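Local coordinates for protein YbgK (Escherichia coli, PDB 5DUD) that serves as subunit C of 5-oxoprolinase, which cleaves 5-oxoproline to L-glutamate at the cost of ATP hydrolysis, at residues 291-294 / 295-299. Numbering follows the deposited sequence.
Sequences ARQD and QQRYF
Gln-295 reaches back one turn to Ala-291 through a weak backbone hydrogen bond, N to O 3.3 Å. Both residues also face the rest of the chain, Gln-295 packing on Pro-35 of helix 34-44 and Ala-291 on Ile-262 and Ala-264. At Gln-296 the backbone N donates to Arg-292 O at 3.1 Å. Its side-chain CG lies beside the backbone N (chi1 -78°), 3.5 Å from Arg-292 O, and the extended chain beyond it sets NE2 over one face of the Arg-292 guanidinium, toward its rim. NE2 lies 3.8 Å from Arg-292 NH1, and the amide and guanidinium planes are 41° apart, so the approach is an oblique crossing and not a flat stack. These successive i to i+4 bonds define ordinary alpha-helix within helix 285-302, the C-terminal helix of this PxpC-family chain, where the contact lies at the surface. Arg-297 N bonds to Gln-293 O at 2.6 Å, with an N-H...O angle of 164°. The two side chains then run alongside each other in the same direction, with Gln-293 CB 3.9 Å from Arg-297 NE. Gln-293 NE2 sits over a guanidinium face, 3.3 Å from Arg-297 NH2; as modelled both are donors, so the pair is a contact and not a hydrogen bond. Asp-294 OD1 stands well out of the same guanidinium plane, 4.4 Å from Arg-297 NH1, too far and too steeply placed for a salt bridge, though the opposite charges probably attract. Tyr-298 N bonds weakly to Asp-294 O, while its side chain touches Ile-39 of helix 34-44 and Leu-168.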
loop_
_atom_site.group_PDB
_atom_site.type_symbol
_atom_site.label_atom_id
_atom_site.label_comp_id
_atom_site.label_asym_id
_atom_site.label_seq_id
_atom_site.Cartn_x
_atom_site.Cartn_y
_atom_site.Cartn_z
ATOM N N ALA A 291 -12.864 -19.143 1.710
ATOM C CA ALA A 291 -12.332 -18.782 0.391
ATOM C C ALA A 291 -10.843 -18.429 0.476
ATOM O O ALA A 291 -10.097 -18.717 -0.460
ATOM C CB ALA A 291 -13.109 -17.611 -0.190
ATOM N N ARG A 292 -10.417 -17.805 1.595
ATOM C CA ARG A 292 -9.012 -17.456 1.834
ATOM C C ARG A 292 -8.195 -18.727 2.074
ATOM O O ARG A 292 -7.065 -18.820 1.595
ATOM C CB ARG A 292 -8.870 -16.497 3.030
ATOM C CG ARG A 292 -7.577 -15.687 3.013
ATOM C CD ARG A 292 -6.875 -15.654 4.360
ATOM N NE ARG A 292 -5.881 -14.578 4.430
ATOM C CZ ARG A 292 -4.977 -14.432 5.397
ATOM N NH1 ARG A 292 -4.910 -15.302 6.399
ATOM N NH2 ARG A 292 -4.123 -13.414 5.363
ATOM N N GLN A 293 -8.771 -19.708 2.808
ATOM C CA GLN A 293 -8.115 -20.994 3.054
ATOM C C GLN A 293 -7.961 -21.750 1.742
ATOM O O GLN A 293 -6.842 -22.086 1.373
ATOM C CB GLN A 293 -8.897 -21.858 4.062
ATOM C CG GLN A 293 -8.730 -21.430 5.518
ATOM C CD GLN A 293 -9.765 -22.009 6.469
ATOM O OE1 GLN A 293 -10.151 -21.361 7.445
ATOM N NE2 GLN A 293 -10.236 -23.236 6.250
ATOM N N ASP A 294 -9.072 -21.948 1.003
ATOM C CA ASP A 294 -9.088 -22.650 -0.293
ATOM C C ASP A 294 -7.972 -22.169 -1.242
ATOM O O ASP A 294 -7.371 -22.999 -1.923
ATOM C CB ASP A 294 -10.454 -22.484 -0.990
ATOM C CG ASP A 294 -11.611 -23.243 -0.355
ATOM O OD1 ASP A 294 -11.376 -23.967 0.639
ATOM O OD2 ASP A 294 -12.754 -23.092 -0.836
ATOM N N GLN A 295 -7.675 -20.852 -1.261
ATOM C CA GLN A 295 -6.609 -20.298 -2.101
ATOM C C GLN A 295 -5.232 -20.570 -1.471
ATOM O O GLN A 295 -4.298 -20.901 -2.195
ATOM C CB GLN A 295 -6.811 -18.799 -2.349
ATOM C CG GLN A 295 -6.074 -18.306 -3.590
ATOM C CD GLN A 295 -6.416 -16.880 -3.929
ATOM O OE1 GLN A 295 -7.260 -16.611 -4.789
ATOM N NE2 GLN A 295 -5.759 -15.932 -3.278
ATOM N N GLN A 296 -5.117 -20.504 -0.125
ATOM C CA GLN A 296 -3.867 -20.859 0.575
ATOM C C GLN A 296 -3.603 -22.369 0.447
ATOM O O GLN A 296 -2.459 -22.790 0.283
ATOM C CB GLN A 296 -3.909 -20.451 2.059
ATOM C CG GLN A 296 -3.661 -18.962 2.287
ATOM C CD GLN A 296 -3.656 -18.590 3.755
ATOM O OE1 GLN A 296 -4.312 -19.225 4.591
ATOM N NE2 GLN A 296 -2.937 -17.529 4.104
ATOM N N ARG A 297 -4.681 -23.169 0.513
ATOM C CA ARG A 297 -4.669 -24.625 0.360
ATOM C C ARG A 297 -4.336 -25.024 -1.087
ATOM O O ARG A 297 -3.762 -26.088 -1.312
ATOM C CB ARG A 297 -6.041 -25.204 0.758
ATOM C CG ARG A 297 -6.356 -25.095 2.256
ATOM C CD ARG A 297 -7.777 -25.540 2.583
ATOM N NE ARG A 297 -7.987 -25.686 4.023
ATOM C CZ ARG A 297 -9.055 -26.238 4.597
ATOM N NH1 ARG A 297 -10.051 -26.712 3.847
ATOM N NH2 ARG A 297 -9.149 -26.312 5.918
ATOM N N TYR A 298 -4.729 -24.185 -2.063
ATOM C CA TYR A 298 -4.468 -24.402 -3.488
ATOM C C TYR A 298 -2.953 -24.299 -3.806
ATOM O O TYR A 298 -2.478 -25.074 -4.629
ATOM C CB TYR A 298 -5.296 -23.406 -4.336
ATOM C CG TYR A 298 -4.927 -23.329 -5.799
ATOM C CD1 TYR A 298 -5.379 -24.284 -6.702
ATOM C CD2 TYR A 298 -4.210 -22.248 -6.301
ATOM C CE1 TYR A 298 -5.081 -24.193 -8.060
ATOM C CE2 TYR A 298 -3.904 -22.148 -7.654
ATOM C CZ TYR A 298 -4.333 -23.129 -8.529
ATOM O OH TYR A 298 -4.043 -23.030 -9.866
ATOM N N PHE A 299 -2.194 -23.397 -3.144
ATOM C CA PHE A 299 -0.741 -23.284 -3.385
ATOM C C PHE A 299 0.027 -24.492 -2.793
ATOM O O PHE A 299 1.107 -24.819 -3.282
ATOM C CB PHE A 299 -0.172 -21.966 -2.826
ATOM C CG PHE A 299 -0.818 -20.720 -3.392
ATOM C CD1 PHE A 299 -0.755 -20.438 -4.750
ATOM C CD2 PHE A 299 -1.467 -19.817 -2.563
ATOM C CE1 PHE A 299 -1.365 -19.297 -5.270
ATOM C CE2 PHE A 299 -2.095 -18.690 -3.089
ATOM C CZ PHE A 299 -2.025 -18.427 -4.434
#